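Local structure of group II chitinase (Ostrinia furnacalis, 6JAV) at residues Y181-L186 with H232-K237; L190-V195 with K243-M248; P130-V135 with I177-D182; K96-P101 with D142-G147; N4-L9 with S337-G342. The protein probably hydrolyses chitin internally as a family 18 endochitinase, this chain being one catalytic domain of a much longer chitin-binding enzyme. All coordinates share one frame; numbering follows the deposited sequence.

Overall arrangement
All five contacts belong to one (beta/alpha)8 barrel but sample different layers. Contact 2 is wall: two parallel strands joined by a backbone ladder, about 10 Å from the chain centre. Contact 5 reaches the same wall, Gly342 O accepting from Met246 N at 3.0 Å, yet ends in exposed polar side chains. Contact 1 packs helix 227-236 and the start of helix 183-189 outside contact 2 through apolar groups and a water. Contacts 1 and 3 share Tyr181 and Asp182, and Asp178 of contact 3 forms a salt bridge with Lys237. Contact 4, about 24 Å out, is built on side-chain hydrogen bonds; its Asp144 also receives Trp133 NE1 of contact 3.

Contact 1 of 5, residues Y181-L186 with H232-K237; sequences YDVPVL and HYWMEK. With NAG (2-acetamido-2-deoxy-beta-D-glucopyranose), chain C.
Tyr181 and Trp234 make the main apolar meeting: Trp234 CH2 lies over one face of the phenol ring, 3.5 Å from Tyr181 CD2. The planes stand 49° apart, so the pair is an oblique aromatic contact. Val183 continues this packing with both branches. Its CG2 touches Trp234 CZ3 at 3.8 Å, while CG1, anti to the backbone N (chi1 176°), reaches Lys237 CB at 3.7 Å. Among polar interactions, a water links Tyr181 O (2.7 Å) to Lys237 NZ (2.8 Å), the lysine chain bending at chi2 and chi3. Tyr181 OH bonds Ser171 N and Trp234 NE1 bonds Ser171 O, so one residue holds the polar atoms of both rings. At the far end, the N-linked GlcNAc of Asn228 lies against His232, with NAG C5 over the imidazole face near its rim; His232 ND1 itself bonds Asn228 O. Helices 183-189 and 227-236, meeting beside strand 165-170, are part of the outer helical layer of the family 18 TIM barrel.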
# COMPACT_ATOMS: atom_id res chain seq x y z
N TYR A 181 14.94 -5.33 7.75
CA TYR A 181 14.82 -6.34 6.71
C TYR A 181 16.15 -6.99 6.39
O TYR A 181 17.11 -6.30 6.03
CB TYR A 181 14.25 -5.73 5.43
CG TYR A 181 12.87 -5.14 5.59
CD1 TYR A 181 11.79 -5.90 6.01
CD2 TYR A 181 12.64 -3.82 5.26
CE1 TYR A 181 10.51 -5.33 6.14
CE2 TYR A 181 11.40 -3.25 5.39
CZ TYR A 181 10.33 -4.01 5.83
OH TYR A 181 9.10 -3.38 5.93
N ASP A 182 16.17 -8.32 6.43
CA ASP A 182 17.28 -9.10 5.86
C ASP A 182 16.92 -9.26 4.40
O ASP A 182 16.22 -10.21 4.01
CB ASP A 182 17.41 -10.44 6.58
CG ASP A 182 18.62 -11.24 6.13
OD1 ASP A 182 19.09 -11.05 4.98
OD2 ASP A 182 19.09 -12.07 6.94
N VAL A 183 17.35 -8.30 3.58
CA VAL A 183 16.85 -8.20 2.21
C VAL A 183 17.16 -9.43 1.38
O VAL A 183 16.27 -9.92 0.66
CB VAL A 183 17.28 -6.86 1.57
CG1 VAL A 183 16.84 -6.81 0.10
CG2 VAL A 183 16.66 -5.69 2.31
N PRO A 184 18.38 -9.99 1.40
CA PRO A 184 18.61 -11.20 0.58
C PRO A 184 17.69 -12.36 0.93
O PRO A 184 17.23 -13.08 0.03
CB PRO A 184 20.10 -11.53 0.82
CG PRO A 184 20.69 -10.18 1.11
CD PRO A 184 19.64 -9.47 1.97
N VAL A 185 17.38 -12.57 2.22
CA VAL A 185 16.51 -13.67 2.58
C VAL A 185 15.11 -13.43 2.06
O VAL A 185 14.48 -14.31 1.45
CB VAL A 185 16.50 -13.86 4.11
CG1 VAL A 185 15.38 -14.83 4.50
CG2 VAL A 185 17.85 -14.35 4.58
N LEU A 186 14.60 -12.22 2.29
CA LEU A 186 13.26 -11.89 1.82
C LEU A 186 13.18 -11.98 0.31
O LEU A 186 12.22 -12.52 -0.25
CB LEU A 186 12.88 -10.48 2.26
CG LEU A 186 12.90 -10.21 3.76
CD1 LEU A 186 12.28 -8.86 4.02
CD2 LEU A 186 12.20 -11.29 4.52
N HIS A 232 15.62 1.72 -6.21
CA HIS A 232 17.01 1.35 -6.47
C HIS A 232 17.69 0.83 -5.21
O HIS A 232 18.55 -0.05 -5.30
CB HIS A 232 17.75 2.55 -7.03
CG HIS A 232 17.55 2.76 -8.49
ND1 HIS A 232 16.67 3.70 -9.01
CD2 HIS A 232 18.13 2.16 -9.56
CE1 HIS A 232 16.71 3.65 -10.33
NE2 HIS A 232 17.60 2.73 -10.69
N TYR A 233 17.29 1.31 -4.04
CA TYR A 233 17.89 0.85 -2.80
C TYR A 233 17.50 -0.59 -2.49
O TYR A 233 18.35 -1.41 -2.11
CB TYR A 233 17.50 1.78 -1.66
CG TYR A 233 18.38 1.62 -0.45
CD1 TYR A 233 19.74 1.88 -0.52
CD2 TYR A 233 17.86 1.21 0.76
CE1 TYR A 233 20.56 1.72 0.58
CE2 TYR A 233 18.68 1.06 1.89
CZ TYR A 233 20.02 1.31 1.78
OH TYR A 233 20.83 1.18 2.89
N TRP A 234 16.21 -0.95 -2.66
CA TRP A 234 15.83 -2.36 -2.53
C TRP A 234 16.66 -3.25 -3.46
O TRP A 234 17.10 -4.34 -3.06
CB TRP A 234 14.31 -2.55 -2.74
CG TRP A 234 13.55 -2.30 -1.48
CD1 TRP A 234 12.97 -1.13 -1.08
CD2 TRP A 234 13.28 -3.26 -0.46
NE1 TRP A 234 12.38 -1.30 0.17
CE2 TRP A 234 12.57 -2.60 0.57
CE3 TRP A 234 13.62 -4.62 -0.29
CZ2 TRP A 234 12.18 -3.24 1.76
CZ3 TRP A 234 13.21 -5.27 0.88
CH2 TRP A 234 12.49 -4.57 1.89
N MET A 235 16.91 -2.80 -4.69
CA MET A 235 17.72 -3.59 -5.61
C MET A 235 19.18 -3.63 -5.16
O MET A 235 19.81 -4.71 -5.21
CB MET A 235 17.57 -3.06 -7.04
CG MET A 235 16.14 -3.32 -7.56
SD MET A 235 15.96 -3.16 -9.34
CE MET A 235 16.19 -1.41 -9.45
N GLU A 236 19.72 -2.50 -4.71
CA GLU A 236 21.11 -2.48 -4.23
C GLU A 236 21.30 -3.43 -3.05
O GLU A 236 22.35 -4.08 -2.92
CB GLU A 236 21.48 -1.05 -3.84
CG GLU A 236 22.86 -0.86 -3.22
CD GLU A 236 23.08 0.55 -2.66
OE1 GLU A 236 22.50 1.52 -3.20
OE2 GLU A 236 23.82 0.68 -1.66
N LYS A 237 20.27 -3.54 -2.20
CA LYS A 237 20.34 -4.42 -1.04
C LYS A 237 20.18 -5.90 -1.39
O LYS A 237 20.30 -6.74 -0.48
CB LYS A 237 19.27 -4.00 -0.00
CG LYS A 237 19.53 -2.63 0.61
CD LYS A 237 20.53 -2.72 1.74
CE LYS A 237 19.83 -2.69 3.06
NZ LYS A 237 20.77 -2.87 4.23
C1 NAG C . 17.36 7.65 -9.55
C2 NAG C . 18.08 8.92 -9.99
C3 NAG C . 19.51 8.59 -10.42
C4 NAG C . 20.23 7.80 -9.34
C5 NAG C . 19.42 6.57 -8.95
C6 NAG C . 20.04 5.78 -7.81
C7 NAG C . 16.96 10.87 -11.00
C8 NAG C . 17.41 11.64 -9.80
N2 NAG C . 17.34 9.58 -11.05
O3 NAG C . 20.20 9.82 -10.63
O4 NAG C . 21.53 7.39 -9.78
O5 NAG C . 18.12 6.99 -8.53
O6 NAG C . 19.87 6.39 -6.53
O7 NAG C . 16.32 11.39 -11.90
O HOH W 1 18.75 -4.17 5.61

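Contact 2 of 5, residues L190-V195 with K243-M248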
# COMPACT_ATOMS: atom_id res chain seq x y z
N LEU A 190 10.35 -14.67 -0.96
CA LEU A 190 9.04 -14.09 -1.26
C LEU A 190 8.74 -14.12 -2.76
O LEU A 190 9.61 -13.93 -3.60
CB LEU A 190 8.98 -12.64 -0.75
CG LEU A 190 9.13 -12.45 0.76
CD1 LEU A 190 9.19 -10.96 1.11
CD2 LEU A 190 7.99 -13.13 1.48
N ASP A 191 7.46 -14.32 -3.09
CA ASP A 191 7.06 -14.29 -4.49
C ASP A 191 7.02 -12.87 -5.03
O ASP A 191 7.32 -12.64 -6.21
CB ASP A 191 5.73 -15.01 -4.65
CG ASP A 191 5.85 -16.47 -4.29
OD1 ASP A 191 6.61 -17.20 -5.00
OD2 ASP A 191 5.25 -16.89 -3.29
N TRP A 192 6.66 -11.90 -4.19
CA TRP A 192 6.88 -10.50 -4.53
C TRP A 192 7.01 -9.70 -3.24
O TRP A 192 6.62 -10.15 -2.15
CB TRP A 192 5.80 -9.88 -5.46
CG TRP A 192 4.46 -9.78 -4.81
CD1 TRP A 192 3.96 -8.74 -4.10
CD2 TRP A 192 3.44 -10.80 -4.81
NE1 TRP A 192 2.69 -9.04 -3.65
CE2 TRP A 192 2.35 -10.29 -4.08
CE3 TRP A 192 3.35 -12.08 -5.35
CZ2 TRP A 192 1.18 -11.03 -3.87
CZ3 TRP A 192 2.21 -12.82 -5.13
CH2 TRP A 192 1.12 -12.28 -4.40
N ILE A 193 7.61 -8.53 -3.41
CA ILE A 193 7.79 -7.54 -2.36
C ILE A 193 7.07 -6.29 -2.85
O ILE A 193 7.43 -5.72 -3.88
CB ILE A 193 9.29 -7.29 -2.14
CG1 ILE A 193 9.93 -8.61 -1.65
CG2 ILE A 193 9.49 -6.19 -1.16
CD1 ILE A 193 11.47 -8.54 -1.56
N ALA A 194 6.00 -5.89 -2.14
CA ALA A 194 5.22 -4.72 -2.51
C ALA A 194 5.83 -3.54 -1.74
O ALA A 194 5.62 -3.39 -0.53
CB ALA A 194 3.74 -4.94 -2.19
N VAL A 195 6.60 -2.73 -2.44
CA VAL A 195 7.26 -1.61 -1.78
C VAL A 195 6.25 -0.46 -1.65
O VAL A 195 5.67 -0.00 -2.65
CB VAL A 195 8.52 -1.16 -2.53
CG1 VAL A 195 9.24 -0.08 -1.70
CG2 VAL A 195 9.46 -2.35 -2.76
N LYS A 243 11.06 -9.25 -8.54
CA LYS A 243 10.37 -9.46 -7.27
C LYS A 243 9.70 -8.19 -6.77
O LYS A 243 8.88 -8.26 -5.85
CB LYS A 243 11.34 -9.97 -6.19
CG LYS A 243 11.96 -11.35 -6.46
CD LYS A 243 10.90 -12.41 -6.30
CE LYS A 243 11.44 -13.84 -6.43
NZ LYS A 243 11.92 -14.40 -5.16
N ILE A 244 10.01 -7.03 -7.34
CA ILE A 244 9.49 -5.75 -6.84
C ILE A 244 8.20 -5.38 -7.55
O ILE A 244 8.12 -5.36 -8.79
CB ILE A 244 10.53 -4.64 -7.02
CG1 ILE A 244 11.76 -4.95 -6.15
CG2 ILE A 244 9.94 -3.27 -6.65
CD1 ILE A 244 12.90 -4.05 -6.47
N VAL A 245 7.18 -5.04 -6.77
CA VAL A 245 6.04 -4.30 -7.31
C VAL A 245 5.99 -2.96 -6.60
O VAL A 245 6.12 -2.88 -5.36
CB VAL A 245 4.70 -5.08 -7.21
CG1 VAL A 245 4.80 -6.40 -7.99
CG2 VAL A 245 4.29 -5.36 -5.80
N MET A 246 5.85 -1.89 -7.38
CA MET A 246 5.93 -0.53 -6.87
C MET A 246 4.56 -0.01 -6.47
O MET A 246 3.66 0.08 -7.32
CB MET A 246 6.54 0.40 -7.91
CG MET A 246 6.70 1.81 -7.35
SD MET A 246 7.71 2.80 -8.48
CE MET A 246 6.39 3.41 -9.46
N GLY A 247 4.43 0.41 -5.22
CA GLY A 247 3.16 0.94 -4.74
C GLY A 247 2.84 2.32 -5.29
O GLY A 247 3.71 3.19 -5.42
N MET A 248 1.55 2.54 -5.54
CA MET A 248 1.04 3.82 -5.98
C MET A 248 -0.21 4.16 -5.17
O MET A 248 -1.10 3.30 -4.99
CB MET A 248 0.77 3.79 -7.48
CG MET A 248 2.09 3.79 -8.39
SD MET A 248 1.65 3.31 -10.05
CE MET A 248 1.55 1.55 -9.85
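The indole of Trp192 is met obliquely by Val245, whose CG2 lies 3.8 Å from Trp192 CD1; elsewhere the ring makes an edge-to-face pair with His38. The same methyl of Val245, CG2, also rests 3.7 Å from Ala194 CB, on the sheet face that Ala194 and Val245 share. Ile193, Val195, Ile244 and Met246 occupy the other face, where Val195 CG2 and Ile244 CG2 approach to 4.0 Å beneath helix 227-236. These are neighbouring parallel strands of the TIM-barrel wall, their short axes 25° apart. The ladder starts with Ile193 N to Lys243 O (2.8 Å) and passes to Val245 N on Ile193 O (3.0 Å); Val195 N then donates to Val245 O, and Gly247 N to Val195 O (2.9 Å). A CB modelled on Gly247 would fall 2.7 Å from Val195 O, so the close backbone approach depends on its absence. Lys243, bent at chi2 and chi4, donates from NZ to Leu190 O at 2.8 Å, just past helix 183-189, and also to Ala187 O in the last turn of that helix, where the helix end would probably attract the ammonium.

Contact 3 of 5, residues P130-V135 with I177-D182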
# COMPACT_ATOMS: atom_id res chain seq x y z
N PRO A 130 9.15 -4.38 11.20
CA PRO A 130 10.15 -5.04 12.06
C PRO A 130 11.13 -4.00 12.57
O PRO A 130 11.57 -3.14 11.80
CB PRO A 130 10.84 -6.05 11.12
CG PRO A 130 9.85 -6.28 10.00
CD PRO A 130 9.10 -4.96 9.84
N LYS A 131 11.43 -4.05 13.88
CA LYS A 131 12.34 -3.13 14.58
C LYS A 131 11.72 -1.75 14.76
O LYS A 131 11.56 -1.27 15.89
CB LYS A 131 13.68 -3.03 13.85
CG LYS A 131 14.90 -2.95 14.74
CD LYS A 131 15.15 -1.56 15.20
CE LYS A 131 16.43 -1.52 16.07
NZ LYS A 131 16.35 -0.45 17.08
N CYS A 132 11.34 -1.10 13.65
CA CYS A 132 10.79 0.24 13.70
C CYS A 132 9.26 0.19 13.75
O CYS A 132 8.56 0.43 12.76
CB CYS A 132 11.26 1.03 12.49
SG CYS A 132 13.07 0.91 12.26
N TRP A 133 8.75 -0.13 14.95
CA TRP A 133 7.31 -0.29 15.14
C TRP A 133 6.62 1.03 14.85
O TRP A 133 6.95 2.05 15.46
CB TRP A 133 6.99 -0.72 16.57
CG TRP A 133 7.73 -1.94 17.06
CD1 TRP A 133 8.44 -2.85 16.33
CD2 TRP A 133 7.82 -2.35 18.42
NE1 TRP A 133 8.97 -3.83 17.17
CE2 TRP A 133 8.60 -3.53 18.46
CE3 TRP A 133 7.30 -1.84 19.62
CZ2 TRP A 133 8.89 -4.19 19.65
CZ3 TRP A 133 7.58 -2.50 20.79
CH2 TRP A 133 8.36 -3.67 20.81
N GLN A 134 5.69 1.02 13.90
CA GLN A 134 5.07 2.26 13.43
C GLN A 134 6.11 3.36 13.14
O GLN A 134 5.93 4.53 13.50
CB GLN A 134 3.95 2.74 14.36
CG GLN A 134 2.70 1.84 14.24
CD GLN A 134 1.51 2.37 15.02
OE1 GLN A 134 1.67 3.18 15.95
NE2 GLN A 134 0.31 1.92 14.65
N VAL A 135 7.20 2.96 12.48
CA VAL A 135 8.28 3.82 11.98
C VAL A 135 9.24 4.28 13.07
O VAL A 135 10.26 4.91 12.78
CB VAL A 135 7.81 4.98 11.06
CG1 VAL A 135 8.98 5.55 10.25
CG2 VAL A 135 6.73 4.49 10.07
N ILE A 177 14.33 0.19 6.24
CA ILE A 177 14.83 -0.92 5.45
C ILE A 177 16.09 -1.49 6.08
O ILE A 177 16.24 -2.70 6.25
CB ILE A 177 15.07 -0.47 4.00
CG1 ILE A 177 13.75 -0.05 3.29
CG2 ILE A 177 15.77 -1.56 3.20
CD1 ILE A 177 14.02 0.82 2.05
N ASP A 178 17.03 -0.59 6.43
CA ASP A 178 18.30 -1.02 7.01
C ASP A 178 18.08 -1.74 8.33
O ASP A 178 18.78 -2.72 8.63
CB ASP A 178 19.18 0.20 7.24
CG ASP A 178 19.80 0.76 5.96
OD1 ASP A 178 19.79 0.07 4.90
OD2 ASP A 178 20.36 1.90 6.04
N ALA A 179 17.13 -1.27 9.15
CA ALA A 179 16.96 -1.81 10.49
C ALA A 179 16.13 -3.08 10.53
O ALA A 179 16.38 -3.94 11.38
CB ALA A 179 16.27 -0.79 11.40
N GLY A 180 15.16 -3.24 9.63
CA GLY A 180 14.16 -4.27 9.83
C GLY A 180 14.25 -5.45 8.90
O GLY A 180 13.65 -6.49 9.20
N TYR A 181 14.94 -5.33 7.75
CA TYR A 181 14.82 -6.34 6.71
C TYR A 181 16.15 -6.99 6.39
O TYR A 181 17.11 -6.30 6.03
CB TYR A 181 14.25 -5.73 5.43
CG TYR A 181 12.87 -5.14 5.59
CD1 TYR A 181 11.79 -5.90 6.01
CD2 TYR A 181 12.64 -3.82 5.26
CE1 TYR A 181 10.51 -5.33 6.14
CE2 TYR A 181 11.40 -3.25 5.39
CZ TYR A 181 10.33 -4.01 5.83
OH TYR A 181 9.10 -3.38 5.93
N ASP A 182 16.17 -8.32 6.43
CA ASP A 182 17.28 -9.10 5.86
C ASP A 182 16.92 -9.26 4.40
O ASP A 182 16.22 -10.21 4.01
CB ASP A 182 17.41 -10.44 6.58
CG ASP A 182 18.62 -11.24 6.13
OD1 ASP A 182 19.09 -11.05 4.98
OD2 ASP A 182 19.09 -12.07 6.94
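Pro130 meets Gly180 and Tyr181 early in the loop between strand 122-126 and helix 143-159; along that barrel strand runs the DxxDxDxE signature of family 18, its final Glu lying just past the strand end. Pro130 CB lies 3.4 Å from Gly180 O, and its CD is 4.0 Å from Tyr181 CE1, approached obliquely. In return Gly180 CA makes a CA-H...O contact with Pro130 O at 3.4 Å, which shows how closely helix 174-180 presses its last turn against the loop. Next, Lys131 takes a positive phi (73°) in a tight turn where Cys132 N bonds Pro130 O weakly, and its aliphatic part lies beside Ala179, CB 3.8 Å from Ala179 O. The bend at chi2 (-83°) sets Lys131 CD against Ala179 CB, 4.0 Å away; beyond it the chain leads off, and NZ bonds Cys137 O and Gly140 O within the loop itself. The backbone N of Lys131 is held by Asp144 OD2, tying the turn to helix 143-159. Cys132, the centre of an inverse gamma turn, is joined by a disulfide to Cys137, and its SG packs 3.7 Å from Ala179 CB.

Contact 4 of 5, residues K96-P101 with D142-G147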
# COMPACT_ATOMS: atom_id res chain seq x y z
N LYS A 96 7.10 -9.90 19.74
CA LYS A 96 7.07 -11.04 20.65
C LYS A 96 6.96 -12.35 19.87
O LYS A 96 7.61 -13.34 20.20
CB LYS A 96 5.92 -10.91 21.64
CG LYS A 96 6.11 -9.77 22.65
CD LYS A 96 7.18 -10.08 23.67
CE LYS A 96 7.03 -9.17 24.88
NZ LYS A 96 8.12 -9.35 25.87
N LEU A 97 6.14 -12.35 18.81
CA LEU A 97 6.00 -13.55 17.99
C LEU A 97 7.32 -13.92 17.34
O LEU A 97 7.79 -15.06 17.47
CB LEU A 97 4.93 -13.30 16.92
CG LEU A 97 4.84 -14.36 15.82
CD1 LEU A 97 4.44 -15.74 16.38
CD2 LEU A 97 3.85 -13.94 14.73
N VAL A 98 7.93 -12.99 16.60
CA VAL A 98 9.06 -13.37 15.74
C VAL A 98 10.30 -13.69 16.55
O VAL A 98 11.21 -14.35 16.03
CB VAL A 98 9.38 -12.36 14.62
CG1 VAL A 98 8.13 -12.12 13.74
CG2 VAL A 98 9.92 -11.05 15.18
N ASN A 99 10.39 -13.22 17.79
CA ASN A 99 11.56 -13.49 18.63
C ASN A 99 11.43 -14.80 19.42
O ASN A 99 12.31 -15.10 20.24
CB ASN A 99 11.81 -12.31 19.57
CG ASN A 99 12.52 -11.18 18.87
OD1 ASN A 99 13.75 -11.23 18.69
ND2 ASN A 99 11.77 -10.16 18.46
N ASP A 100 10.37 -15.58 19.20
CA ASP A 100 10.07 -16.79 19.96
C ASP A 100 9.91 -17.96 18.99
O ASP A 100 8.86 -18.10 18.34
CB ASP A 100 8.78 -16.52 20.75
CG ASP A 100 8.33 -17.68 21.63
OD1 ASP A 100 8.78 -18.82 21.43
OD2 ASP A 100 7.45 -17.43 22.50
N PRO A 101 10.94 -18.81 18.83
CA PRO A 101 10.82 -19.90 17.84
C PRO A 101 9.62 -20.81 18.05
O PRO A 101 9.00 -21.25 17.08
CB PRO A 101 12.16 -20.65 17.98
CG PRO A 101 13.12 -19.61 18.50
CD PRO A 101 12.29 -18.74 19.43
N ASP A 142 16.83 -5.02 17.60
CA ASP A 142 17.46 -5.42 16.35
C ASP A 142 17.13 -6.87 15.96
O ASP A 142 17.03 -7.18 14.77
CB ASP A 142 18.97 -5.24 16.52
CG ASP A 142 19.77 -5.77 15.36
OD1 ASP A 142 19.98 -5.01 14.39
OD2 ASP A 142 20.20 -6.95 15.41
N SER A 143 16.91 -7.75 16.94
CA SER A 143 16.58 -9.14 16.64
C SER A 143 15.24 -9.32 15.93
O SER A 143 14.96 -10.43 15.45
CB SER A 143 16.60 -9.97 17.93
OG SER A 143 15.71 -9.43 18.89
N ASP A 144 14.42 -8.26 15.83
CA ASP A 144 13.24 -8.32 14.96
C ASP A 144 13.64 -8.65 13.53
O ASP A 144 12.87 -9.30 12.81
CB ASP A 144 12.50 -6.98 14.96
CG ASP A 144 11.57 -6.80 16.13
OD1 ASP A 144 11.50 -7.67 17.01
OD2 ASP A 144 10.91 -5.74 16.18
N LYS A 145 14.81 -8.19 13.08
CA LYS A 145 15.24 -8.47 11.71
C LYS A 145 15.43 -9.97 11.48
O LYS A 145 14.85 -10.55 10.56
CB LYS A 145 16.53 -7.70 11.38
CG LYS A 145 16.97 -7.95 9.97
CD LYS A 145 18.30 -7.33 9.62
CE LYS A 145 18.22 -5.86 9.62
NZ LYS A 145 19.55 -5.28 9.28
N GLN A 146 16.24 -10.61 12.33
CA GLN A 146 16.45 -12.04 12.16
C GLN A 146 15.16 -12.81 12.42
O GLN A 146 14.87 -13.79 11.75
CB GLN A 146 17.57 -12.51 13.10
CG GLN A 146 17.94 -13.96 12.93
CD GLN A 146 18.49 -14.27 11.53
OE1 GLN A 146 19.51 -13.71 11.11
NE2 GLN A 146 17.81 -15.15 10.81
N GLY A 147 14.37 -12.36 13.40
CA GLY A 147 13.14 -13.07 13.69
C GLY A 147 12.17 -13.03 12.54
O GLY A 147 11.54 -14.05 12.21
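Val98 and Gly147 bring their CA atoms within 4.6 Å, with Val98 O only 3.3 Å from Gly147 CA, where the end of helix 93-98 passes the opening turns of helix 143-159. Of the side chains, Val98 meets the same backbone, its CB 3.5 Å from Gly147 C. Asn99 spans the gap with both ends of its amide. Ser143 OG donates to Asn99 OD1 at 2.7 Å, tilted 29° from the carbonyl plane, its hydroxyl lying between the backbone N and the carbonyl carbon. This is close helix-to-helix packing at a glycine, on the outer side of the family 18 TIM barrel, and beside it Asp100 N-caps helix 101-118 through Ala103 N. Asn99 ND2 donates to Asp144 OD1 at 2.9 Å, the acceptor lying in the amide plane although the N-H...O angle is a bent 136°. Amide and carboxylate planes differ by 41°. Asp144 is buried but well supplied: OD1, met by ND2 nearly along its C-O axis, also receives Ser95 OG, while OD2 is gripped by two donors from the 130-135 loop. Four donors would probably stabilise its negative charge.

Contact 5 of 5, residues N4-L9 with S337-G342; sequences NSRYKL and SLNLGG
Arg6 and Asn339 meet with guanidinium and amide planes almost perpendicular, 85° apart. NH1 of Arg6 donates to Asn339 OD1 at 2.9 Å, reaching a lone pair in the carbonyl plane, whereas NH2 adds only a weak bond at 3.4 Å. The same NH1 donates to Tyr7 OH, which lies in the guanidinium plane, so the arginine head is held between the phenol and the amide. Its stem folds over the phenol: CG, placed between the backbone N and the carbonyl carbon (chi1 75°), stands 3.4 Å above the Tyr7 ring plane, toward the rim. The ring presents its edge to the opposite segment, with Leu340 O in plane and 3.4 Å from Tyr7 CE1. Lys8 N then donates to Gly341 O at 2.9 Å. A water bonded to Gly341 O also bonds Lys8 NZ and Arg6 O. One residue on, Gly342 CA approaches Lys8 O to 3.2 Å, and the backbone angles of Gly342 suit a residue without CB. Asn339 itself ends helix 325-337 in a Schellman motif. The parallel Lys8-Gly342 bridge starts the pairing of strand 8-14 with strand 342-346, the first-to-last strand closure of a (beta/alpha)8 barrel.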
# COMPACT_ATOMS: atom_id res chain seq x y z
N ASN A 4 -2.21 -11.95 -19.02
CA ASN A 4 -1.31 -12.45 -20.05
C ASN A 4 -0.06 -11.60 -20.23
O ASN A 4 0.80 -11.94 -21.04
CB ASN A 4 -2.05 -12.56 -21.39
CG ASN A 4 -3.15 -13.62 -21.36
OD1 ASN A 4 -3.06 -14.62 -20.64
ND2 ASN A 4 -4.20 -13.39 -22.14
N SER A 5 0.06 -10.50 -19.51
CA SER A 5 1.21 -9.62 -19.64
C SER A 5 2.35 -10.10 -18.75
O SER A 5 2.21 -11.02 -17.95
CB SER A 5 0.83 -8.18 -19.27
OG SER A 5 0.91 -8.01 -17.85
N ARG A 6 3.51 -9.44 -18.90
CA ARG A 6 4.68 -9.73 -18.07
C ARG A 6 4.64 -9.04 -16.71
O ARG A 6 5.59 -9.18 -15.93
CB ARG A 6 5.96 -9.32 -18.82
CG ARG A 6 6.20 -7.83 -18.88
CD ARG A 6 7.19 -7.39 -19.95
NE ARG A 6 8.53 -7.96 -19.78
CZ ARG A 6 9.58 -7.33 -19.24
NH1 ARG A 6 9.51 -6.10 -18.76
NH2 ARG A 6 10.75 -7.98 -19.18
N TYR A 7 3.56 -8.30 -16.38
CA TYR A 7 3.51 -7.50 -15.17
C TYR A 7 2.41 -7.99 -14.24
O TYR A 7 1.36 -8.47 -14.69
CB TYR A 7 3.26 -6.04 -15.48
CG TYR A 7 4.39 -5.44 -16.28
CD1 TYR A 7 5.65 -5.28 -15.70
CD2 TYR A 7 4.23 -5.08 -17.61
CE1 TYR A 7 6.72 -4.76 -16.43
CE2 TYR A 7 5.29 -4.56 -18.35
CZ TYR A 7 6.52 -4.41 -17.74
OH TYR A 7 7.59 -3.89 -18.47
N LYS A 8 2.65 -7.82 -12.94
CA LYS A 8 1.61 -7.91 -11.93
C LYS A 8 1.01 -6.53 -11.69
O LYS A 8 1.68 -5.50 -11.81
CB LYS A 8 2.22 -8.37 -10.60
CG LYS A 8 2.80 -9.80 -10.63
CD LYS A 8 3.33 -10.20 -9.24
CE LYS A 8 3.87 -11.62 -9.23
NZ LYS A 8 5.04 -11.78 -10.14
N LEU A 9 -0.26 -6.54 -11.30
CA LEU A 9 -0.94 -5.35 -10.77
C LEU A 9 -1.63 -5.85 -9.50
O LEU A 9 -2.65 -6.55 -9.58
CB LEU A 9 -1.90 -4.74 -11.79
CG LEU A 9 -2.16 -3.23 -11.65
CD1 LEU A 9 -3.05 -2.66 -12.77
CD2 LEU A 9 -2.68 -2.84 -10.29
N SER A 337 10.58 0.68 -17.39
CA SER A 337 11.98 0.98 -17.71
C SER A 337 12.95 0.16 -16.88
O SER A 337 14.04 -0.20 -17.37
CB SER A 337 12.25 2.48 -17.53
OG SER A 337 12.35 2.86 -16.15
N LEU A 338 12.61 -0.12 -15.62
CA LEU A 338 13.46 -0.90 -14.71
C LEU A 338 13.12 -2.39 -14.74
O LEU A 338 13.72 -3.16 -13.97
CB LEU A 338 13.32 -0.38 -13.28
CG LEU A 338 13.91 1.00 -12.97
CD1 LEU A 338 13.75 1.32 -11.50
CD2 LEU A 338 15.38 1.09 -13.36
N ASN A 339 12.17 -2.81 -15.58
CA ASN A 339 11.75 -4.20 -15.68
C ASN A 339 11.28 -4.77 -14.35
O ASN A 339 11.50 -5.95 -14.06
CB ASN A 339 12.85 -5.08 -16.30
CG ASN A 339 13.07 -4.75 -17.74
OD1 ASN A 339 12.19 -4.98 -18.56
ND2 ASN A 339 14.23 -4.17 -18.06
N LEU A 340 10.63 -3.92 -13.54
CA LEU A 340 10.12 -4.37 -12.26
C LEU A 340 9.01 -5.39 -12.47
O LEU A 340 8.46 -5.54 -13.57
CB LEU A 340 9.59 -3.22 -11.40
CG LEU A 340 10.53 -2.05 -11.15
CD1 LEU A 340 9.85 -1.00 -10.27
CD2 LEU A 340 11.83 -2.52 -10.49
N GLY A 341 8.67 -6.09 -11.38
CA GLY A 341 7.62 -7.10 -11.43
C GLY A 341 6.27 -6.52 -11.76
O GLY A 341 5.43 -7.21 -12.34
N GLY A 342 6.03 -5.27 -11.40
CA GLY A 342 4.76 -4.62 -11.73
C GLY A 342 4.44 -3.51 -10.75
O GLY A 342 5.34 -2.88 -10.18
O HOH W 2 5.69 -10.00 -12.76